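Local coordinates for dihydrodipicolinate synthase (Bacillus clausii KSM-K16, PDB 3E96), which probably acts as a 4-hydroxy-tetrahydrodipicolinate synthase, a lyase of the DapA family built on a TIM barrel, at residues L163-L173 with Q188-W199; L12-I20 with K209-N217. All blocks are in the same frame, centred on the assembly; numbering follows the deposited sequence.

Interaction 1: residues L163-L173 with Q188-W199; sequences LVGVKYAINDL and QIAWICGTAEKW
Asn-171 lies flat on Trp-199 where two neighbouring parallel strands of the TIM barrel, 163-168 and 190-193, run out into their C-terminal loops. The planes of amide and indole are 9° apart, with CG of Asn-171 over the centre of the Trp-199 ring. Asn-171 CB adds a CH-pi contact, 3.6 Å from the centroid of the Trp-199 six-membered ring and almost on its normal. Leu-173 CD2 touches Trp-199 CZ3 at 3.9 Å. With CG beside the backbone N (chi1 -67°), the Asn-171 amide lies over the indole while OD1 still reaches Thr-195: Thr-195 OG1 donates to Asn-171 OD1 at 2.7 Å, in the carbonyl plane and on a lone pair. An alanine in place of Trp-199 would probably leave the Asn-171 amide without its stacking surface and Leu-173 CD2 without its ring partner.

Five backbone hydrogen bonds position these loops, from Ala-190 N to Val-164 O through Gly-194 N to Tyr-168 O, between the two strands that a beta-alpha-beta crossover through helix 173-180 connects. On the opposite face of the sheet from Lys-167, Val-166 and Trp-191 lie side by side, Val-166 CB 3.7 Å from Trp-191 CZ3; Trp-191 packs on that helix, and Ile-189 CG2 sits over one face of the Trp-191 ring. Lys-167, the predicted Schiff-base lysine, extends past Ile-192 on the barrel's inner side, its CG 4.1 Å from Ile-192 CB.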
# COMPACT_ATOMS: atom_id res chain seq x y z
N LEU B 163 8.92 -20.52 8.48
CA LEU B 163 9.00 -19.86 7.17
C LEU B 163 9.19 -21.03 6.21
O LEU B 163 10.27 -21.63 6.14
CB LEU B 163 10.20 -18.91 7.09
CG LEU B 163 10.32 -18.22 5.73
CD1 LEU B 163 9.12 -17.30 5.51
CD2 LEU B 163 11.61 -17.42 5.66
N VAL B 164 8.13 -21.36 5.47
CA VAL B 164 8.19 -22.49 4.55
C VAL B 164 8.40 -22.11 3.09
O VAL B 164 8.65 -22.98 2.26
CB VAL B 164 6.91 -23.36 4.65
CG1 VAL B 164 6.77 -23.90 6.06
CG2 VAL B 164 5.69 -22.54 4.27
N GLY B 165 8.30 -20.83 2.78
CA GLY B 165 8.48 -20.42 1.40
C GLY B 165 8.55 -18.93 1.19
O GLY B 165 8.15 -18.14 2.04
N VAL B 166 9.07 -18.55 0.03
CA VAL B 166 9.19 -17.16 -0.32
C VAL B 166 8.69 -16.96 -1.74
O VAL B 166 9.13 -17.65 -2.66
CB VAL B 166 10.66 -16.68 -0.28
CG1 VAL B 166 10.77 -15.26 -0.83
CG2 VAL B 166 11.20 -16.74 1.14
N LYS B 167 7.74 -16.04 -1.91
CA LYS B 167 7.25 -15.73 -3.24
C LYS B 167 8.10 -14.52 -3.61
O LYS B 167 7.81 -13.40 -3.20
CB LYS B 167 5.76 -15.38 -3.21
CG LYS B 167 4.88 -16.60 -3.02
CD LYS B 167 3.40 -16.27 -3.09
CE LYS B 167 2.55 -17.54 -3.08
NZ LYS B 167 1.10 -17.23 -3.18
N TYR B 168 9.19 -14.78 -4.33
CA TYR B 168 10.12 -13.73 -4.73
C TYR B 168 9.49 -13.00 -5.90
O TYR B 168 9.24 -13.59 -6.95
CB TYR B 168 11.45 -14.34 -5.14
CG TYR B 168 12.58 -13.35 -5.10
CD1 TYR B 168 13.20 -13.02 -3.89
CD2 TYR B 168 13.02 -12.72 -6.26
CE1 TYR B 168 14.23 -12.08 -3.84
CE2 TYR B 168 14.04 -11.79 -6.22
CZ TYR B 168 14.64 -11.47 -5.01
OH TYR B 168 15.65 -10.53 -4.99
N ALA B 169 9.24 -11.70 -5.73
CA ALA B 169 8.58 -10.92 -6.76
C ALA B 169 9.35 -9.73 -7.30
O ALA B 169 8.76 -8.74 -7.75
CB ALA B 169 7.21 -10.47 -6.25
N ILE B 170 10.68 -9.81 -7.24
CA ILE B 170 11.54 -8.77 -7.77
C ILE B 170 12.10 -9.43 -9.03
O ILE B 170 12.80 -10.45 -8.94
CB ILE B 170 12.69 -8.43 -6.81
CG1 ILE B 170 12.12 -7.94 -5.48
CG2 ILE B 170 13.60 -7.37 -7.43
CD1 ILE B 170 13.17 -7.64 -4.42
N ASN B 171 11.79 -8.88 -10.19
CA ASN B 171 12.25 -9.47 -11.44
C ASN B 171 13.68 -9.12 -11.77
O ASN B 171 13.98 -8.55 -12.82
CB ASN B 171 11.30 -9.08 -12.58
CG ASN B 171 9.93 -9.70 -12.42
OD1 ASN B 171 9.80 -10.85 -11.98
ND2 ASN B 171 8.88 -8.94 -12.77
N ASP B 172 14.57 -9.49 -10.86
CA ASP B 172 15.99 -9.26 -10.99
C ASP B 172 16.59 -10.66 -10.88
O ASP B 172 16.78 -11.17 -9.77
CB ASP B 172 16.47 -8.38 -9.84
CG ASP B 172 17.91 -7.96 -9.98
OD1 ASP B 172 18.73 -8.79 -10.41
OD2 ASP B 172 18.23 -6.79 -9.66
N LEU B 173 16.85 -11.30 -12.02
CA LEU B 173 17.37 -12.66 -12.02
C LEU B 173 18.69 -12.86 -11.28
O LEU B 173 18.83 -13.83 -10.53
CB LEU B 173 17.45 -13.19 -13.46
CG LEU B 173 16.11 -13.63 -14.08
CD1 LEU B 173 15.53 -14.80 -13.30
CD2 LEU B 173 15.13 -12.48 -14.09
N GLN B 188 15.45 -25.20 4.34
CA GLN B 188 14.37 -25.66 3.48
C GLN B 188 13.32 -24.59 3.17
O GLN B 188 12.35 -24.42 3.90
CB GLN B 188 13.69 -26.86 4.14
CG GLN B 188 14.66 -27.99 4.46
CD GLN B 188 14.03 -29.12 5.25
OE1 GLN B 188 13.09 -29.77 4.79
NE2 GLN B 188 14.54 -29.35 6.46
N ILE B 189 13.53 -23.88 2.06
CA ILE B 189 12.61 -22.84 1.65
C ILE B 189 12.08 -23.15 0.25
O ILE B 189 12.84 -23.48 -0.65
CB ILE B 189 13.31 -21.46 1.61
CG1 ILE B 189 13.84 -21.09 3.00
CG2 ILE B 189 12.35 -20.40 1.08
CD1 ILE B 189 12.76 -20.95 4.06
N ALA B 190 10.76 -23.07 0.08
CA ALA B 190 10.19 -23.30 -1.24
C ALA B 190 10.36 -21.97 -1.97
O ALA B 190 9.84 -20.95 -1.52
CB ALA B 190 8.71 -23.64 -1.12
N TRP B 191 11.11 -21.97 -3.06
CA TRP B 191 11.31 -20.74 -3.82
C TRP B 191 10.28 -20.65 -4.93
O TRP B 191 10.29 -21.44 -5.87
CB TRP B 191 12.72 -20.69 -4.41
CG TRP B 191 13.76 -20.45 -3.36
CD1 TRP B 191 14.65 -21.35 -2.85
CD2 TRP B 191 14.01 -19.21 -2.68
NE1 TRP B 191 15.44 -20.76 -1.90
CE2 TRP B 191 15.07 -19.44 -1.77
CE3 TRP B 191 13.44 -17.93 -2.75
CZ2 TRP B 191 15.57 -18.44 -0.93
CZ3 TRP B 191 13.94 -16.93 -1.91
CH2 TRP B 191 14.99 -17.19 -1.02
N ILE B 192 9.38 -19.67 -4.81
CA ILE B 192 8.30 -19.48 -5.77
C ILE B 192 8.41 -18.18 -6.57
O ILE B 192 8.64 -17.11 -6.01
CB ILE B 192 6.94 -19.46 -5.02
CG1 ILE B 192 6.76 -20.78 -4.26
CG2 ILE B 192 5.78 -19.25 -6.00
CD1 ILE B 192 5.67 -20.74 -3.20
N CYS B 193 8.24 -18.27 -7.89
CA CYS B 193 8.28 -17.07 -8.72
C CYS B 193 6.95 -16.36 -8.48
O CYS B 193 5.90 -16.87 -8.87
CB CYS B 193 8.41 -17.44 -10.19
SG CYS B 193 8.17 -16.02 -11.29
N GLY B 194 7.00 -15.20 -7.84
CA GLY B 194 5.77 -14.47 -7.54
C GLY B 194 5.26 -13.57 -8.65
O GLY B 194 4.29 -12.85 -8.45
N THR B 195 5.90 -13.63 -9.82
CA THR B 195 5.49 -12.78 -10.93
C THR B 195 4.84 -13.50 -12.12
O THR B 195 4.77 -12.96 -13.23
CB THR B 195 6.67 -11.91 -11.41
OG1 THR B 195 7.84 -12.73 -11.58
CG2 THR B 195 6.98 -10.83 -10.36
N ALA B 196 4.39 -14.72 -11.86
CA ALA B 196 3.67 -15.56 -12.81
C ALA B 196 4.37 -16.08 -14.07
O ALA B 196 5.58 -15.99 -14.22
CB ALA B 196 2.35 -14.89 -13.19
N GLU B 197 3.56 -16.63 -14.97
CA GLU B 197 4.03 -17.25 -16.20
C GLU B 197 5.02 -16.52 -17.09
O GLU B 197 5.88 -17.16 -17.69
CB GLU B 197 2.82 -17.72 -17.03
CG GLU B 197 2.07 -18.89 -16.38
CD GLU B 197 0.91 -18.45 -15.49
OE1 GLU B 197 0.91 -17.30 -15.01
OE2 GLU B 197 -0.01 -19.28 -15.28
N LYS B 198 4.92 -15.20 -17.20
CA LYS B 198 5.86 -14.48 -18.05
C LYS B 198 7.29 -14.66 -17.53
O LYS B 198 8.24 -14.76 -18.30
CB LYS B 198 5.53 -12.98 -18.10
CG LYS B 198 6.55 -12.15 -18.88
CD LYS B 198 6.13 -10.69 -19.00
CE LYS B 198 7.20 -9.87 -19.72
NZ LYS B 198 6.86 -8.42 -19.79
N TRP B 199 7.43 -14.71 -16.21
CA TRP B 199 8.74 -14.83 -15.60
C TRP B 199 9.14 -16.22 -15.11
O TRP B 199 10.32 -16.47 -14.86
CB TRP B 199 8.85 -13.82 -14.44
CG TRP B 199 8.82 -12.41 -14.92
CD1 TRP B 199 7.71 -11.62 -15.10
CD2 TRP B 199 9.93 -11.63 -15.35
NE1 TRP B 199 8.08 -10.40 -15.62
CE2 TRP B 199 9.44 -10.38 -15.79
CE3 TRP B 199 11.31 -11.87 -15.42
CZ2 TRP B 199 10.27 -9.37 -16.28
CZ3 TRP B 199 12.14 -10.87 -15.92
CH2 TRP B 199 11.62 -9.63 -16.34

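Interaction 2: residues L12-I20 with K209-N217; sequences LETISGIPI and KGFTSGLVN
Strands 15-17 and 210-213 run parallel, 21° apart with axes 4.6 Å from each other at closest approach, and four backbone hydrogen bonds close the eight-stranded TIM barrel by joining its first strand to its last. The donor alternates between the two strands: Phe-211 N to Thr-14 O, Ser-16 N to Phe-211 O, Ser-213 N to Ser-16 O, and Ile-18 N to Ser-213 O, the last nearly straight at 171°.

On the face of Ile-15 and Phe-211 the two side chains lie side by side, and Ile-15 CG1 meets Phe-211 CZ at 3.6 Å. Phe-211 CG sits between its backbone N and carbonyl carbon (chi1 62°), which brings the ring back against the isoleucine. The other branch, Ile-15 CG2, reaches Ser-213 CB and Val-216 CG1. At Gly-17 the bare backbone lets Val-216 CG2 come within 3.7 Å of Gly-17 CA. Ser-213 OG accepts from Val-216 N in an ST motif and is also hydrogen-bonded to Glu-197.

At the N-terminal ends Glu-13 and Lys-209 extend alongside each other, with Glu-13 OE2 3.4 Å from Lys-209 CD. Their charged atoms stay beyond salt-bridge range and are joined through a water, which donates to Glu-13 OE2 (2.6 Å) and accepts from Lys-209 NZ (2.9 Å).

Strand 49-50 adjoins this pair through backbone bonds from Gly-17, and strand 190-193 through bonds to Gly-210 and Thr-212. Beyond the C-terminal ends, Pro-19 and Asn-217 pack on helix 32-43, and Ile-20 on helix 262-270.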
# COMPACT_ATOMS: atom_id res chain seq x y z
N LEU B 12 4.50 -26.95 -1.77
CA LEU B 12 4.37 -25.59 -2.30
C LEU B 12 5.17 -25.36 -3.58
O LEU B 12 5.05 -24.31 -4.21
CB LEU B 12 4.79 -24.57 -1.23
CG LEU B 12 3.81 -24.44 -0.07
CD1 LEU B 12 4.44 -23.66 1.07
CD2 LEU B 12 2.53 -23.76 -0.55
N GLU B 13 6.00 -26.33 -3.95
CA GLU B 13 6.80 -26.23 -5.17
C GLU B 13 5.92 -26.72 -6.32
O GLU B 13 6.09 -27.82 -6.84
CB GLU B 13 8.07 -27.08 -5.05
CG GLU B 13 8.94 -26.66 -3.87
CD GLU B 13 10.24 -27.42 -3.79
OE1 GLU B 13 10.26 -28.61 -4.18
OE2 GLU B 13 11.24 -26.85 -3.32
N THR B 14 4.97 -25.87 -6.69
CA THR B 14 4.02 -26.18 -7.75
C THR B 14 3.36 -24.84 -8.10
O THR B 14 3.91 -23.79 -7.81
CB THR B 14 2.96 -27.18 -7.23
OG1 THR B 14 2.05 -27.53 -8.28
CG2 THR B 14 2.17 -26.57 -6.06
N ILE B 15 2.20 -24.89 -8.74
CA ILE B 15 1.48 -23.67 -9.09
C ILE B 15 0.62 -23.21 -7.92
O ILE B 15 -0.16 -24.00 -7.37
CB ILE B 15 0.53 -23.89 -10.30
CG1 ILE B 15 1.32 -24.24 -11.56
CG2 ILE B 15 -0.31 -22.63 -10.53
CD1 ILE B 15 0.44 -24.79 -12.68
N SER B 16 0.75 -21.95 -7.53
CA SER B 16 -0.08 -21.39 -6.47
C SER B 16 -1.10 -20.53 -7.20
O SER B 16 -0.77 -19.45 -7.70
CB SER B 16 0.74 -20.52 -5.51
OG SER B 16 1.48 -21.31 -4.60
N GLY B 17 -2.33 -21.02 -7.29
CA GLY B 17 -3.38 -20.29 -7.97
C GLY B 17 -3.96 -19.21 -7.08
O GLY B 17 -4.31 -19.48 -5.93
N ILE B 18 -4.06 -17.99 -7.61
CA ILE B 18 -4.60 -16.87 -6.84
C ILE B 18 -5.97 -16.56 -7.43
O ILE B 18 -6.07 -16.00 -8.52
CB ILE B 18 -3.73 -15.60 -6.98
CG1 ILE B 18 -2.24 -15.97 -6.98
CG2 ILE B 18 -4.05 -14.64 -5.83
CD1 ILE B 18 -1.77 -16.72 -5.76
N PRO B 19 -7.04 -16.90 -6.70
CA PRO B 19 -8.40 -16.66 -7.18
C PRO B 19 -8.85 -15.22 -7.12
O PRO B 19 -8.43 -14.46 -6.25
CB PRO B 19 -9.23 -17.54 -6.26
CG PRO B 19 -8.52 -17.32 -4.93
CD PRO B 19 -7.05 -17.41 -5.32
N ILE B 20 -9.70 -14.85 -8.07
CA ILE B 20 -10.27 -13.51 -8.07
C ILE B 20 -11.39 -13.55 -7.04
O ILE B 20 -11.82 -14.62 -6.61
CB ILE B 20 -10.94 -13.17 -9.42
CG1 ILE B 20 -11.98 -14.25 -9.75
CG2 ILE B 20 -9.91 -13.03 -10.51
CD1 ILE B 20 -13.07 -13.79 -10.71
N LYS B 209 11.05 -23.39 -7.95
CA LYS B 209 10.41 -24.68 -8.21
C LYS B 209 8.89 -24.58 -8.17
O LYS B 209 8.19 -25.58 -8.03
CB LYS B 209 10.90 -25.73 -7.20
CG LYS B 209 12.37 -26.08 -7.39
CD LYS B 209 12.83 -27.11 -6.37
CE LYS B 209 14.29 -27.46 -6.58
NZ LYS B 209 14.75 -28.51 -5.64
N GLY B 210 8.39 -23.36 -8.30
CA GLY B 210 6.96 -23.12 -8.30
C GLY B 210 6.71 -21.71 -8.78
O GLY B 210 7.65 -20.93 -8.92
N PHE B 211 5.46 -21.37 -9.06
CA PHE B 211 5.12 -20.02 -9.50
C PHE B 211 3.65 -19.71 -9.22
O PHE B 211 2.82 -20.62 -9.13
CB PHE B 211 5.47 -19.82 -10.99
CG PHE B 211 4.72 -20.73 -11.94
CD1 PHE B 211 3.46 -20.37 -12.42
CD2 PHE B 211 5.29 -21.91 -12.39
CE1 PHE B 211 2.78 -21.17 -13.33
CE2 PHE B 211 4.63 -22.73 -13.31
CZ PHE B 211 3.37 -22.36 -13.78
N THR B 212 3.36 -18.43 -9.05
CA THR B 212 1.99 -18.00 -8.80
C THR B 212 1.31 -17.83 -10.14
O THR B 212 1.97 -17.71 -11.17
CB THR B 212 1.95 -16.65 -8.05
OG1 THR B 212 2.69 -15.68 -8.80
CG2 THR B 212 2.55 -16.80 -6.67
N SER B 213 -0.02 -17.81 -10.14
CA SER B 213 -0.74 -17.66 -11.40
C SER B 213 -2.13 -17.08 -11.23
O SER B 213 -2.88 -17.50 -10.36
CB SER B 213 -0.84 -19.01 -12.11
OG SER B 213 -1.65 -18.91 -13.27
N GLY B 214 -2.45 -16.09 -12.07
CA GLY B 214 -3.77 -15.49 -12.06
C GLY B 214 -4.49 -16.08 -13.26
O GLY B 214 -5.71 -16.10 -13.35
N LEU B 215 -3.69 -16.58 -14.20
CA LEU B 215 -4.22 -17.19 -15.42
C LEU B 215 -5.13 -18.38 -15.10
O LEU B 215 -6.07 -18.67 -15.85
CB LEU B 215 -3.07 -17.63 -16.32
CG LEU B 215 -3.39 -18.35 -17.63
CD1 LEU B 215 -4.26 -17.47 -18.51
CD2 LEU B 215 -2.10 -18.70 -18.36
N VAL B 216 -4.86 -19.07 -13.99
CA VAL B 216 -5.67 -20.23 -13.62
C VAL B 216 -7.15 -19.90 -13.43
O VAL B 216 -8.00 -20.80 -13.45
CB VAL B 216 -5.16 -20.91 -12.33
CG1 VAL B 216 -3.76 -21.48 -12.56
CG2 VAL B 216 -5.15 -19.92 -11.18
N ASN B 217 -7.47 -18.62 -13.23
CA ASN B 217 -8.87 -18.22 -13.05
C ASN B 217 -9.71 -18.48 -14.29
O ASN B 217 -10.92 -18.66 -14.19
CB ASN B 217 -8.98 -16.74 -12.69
CG ASN B 217 -8.57 -16.46 -11.25
OD1 ASN B 217 -7.46 -16.00 -10.99
ND2 ASN B 217 -9.47 -16.74 -10.33
O HOH W 1 13.54 -28.10 -3.06

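Overall arrangement
Interactions 1 and 2 are adjoining parts of one closed barrel, their centres about 11 Å apart: strand 190-193 of the first is the sheet neighbour of strand 210-213 of the second. Cys-193 N lies 2.9 Å from Gly-210 O, a probable hydrogen bond, and Ala-196 CB packs 3.5 Å from Thr-212 O, bringing the loop after strand 190-193 against the last strand. Both contacts border the predicted active site. Lys-167 belongs to interaction 1, and its side chain is about 4 Å from that of Thr-212 in interaction 2. The side chain of Ala-169 is about 4 Å from that of Tyr-143, the predicted proton donor/acceptor, while Ile-18 lies about 3 Å, side chain to side chain, from Thr-56, the predicted pyruvate-binding residue.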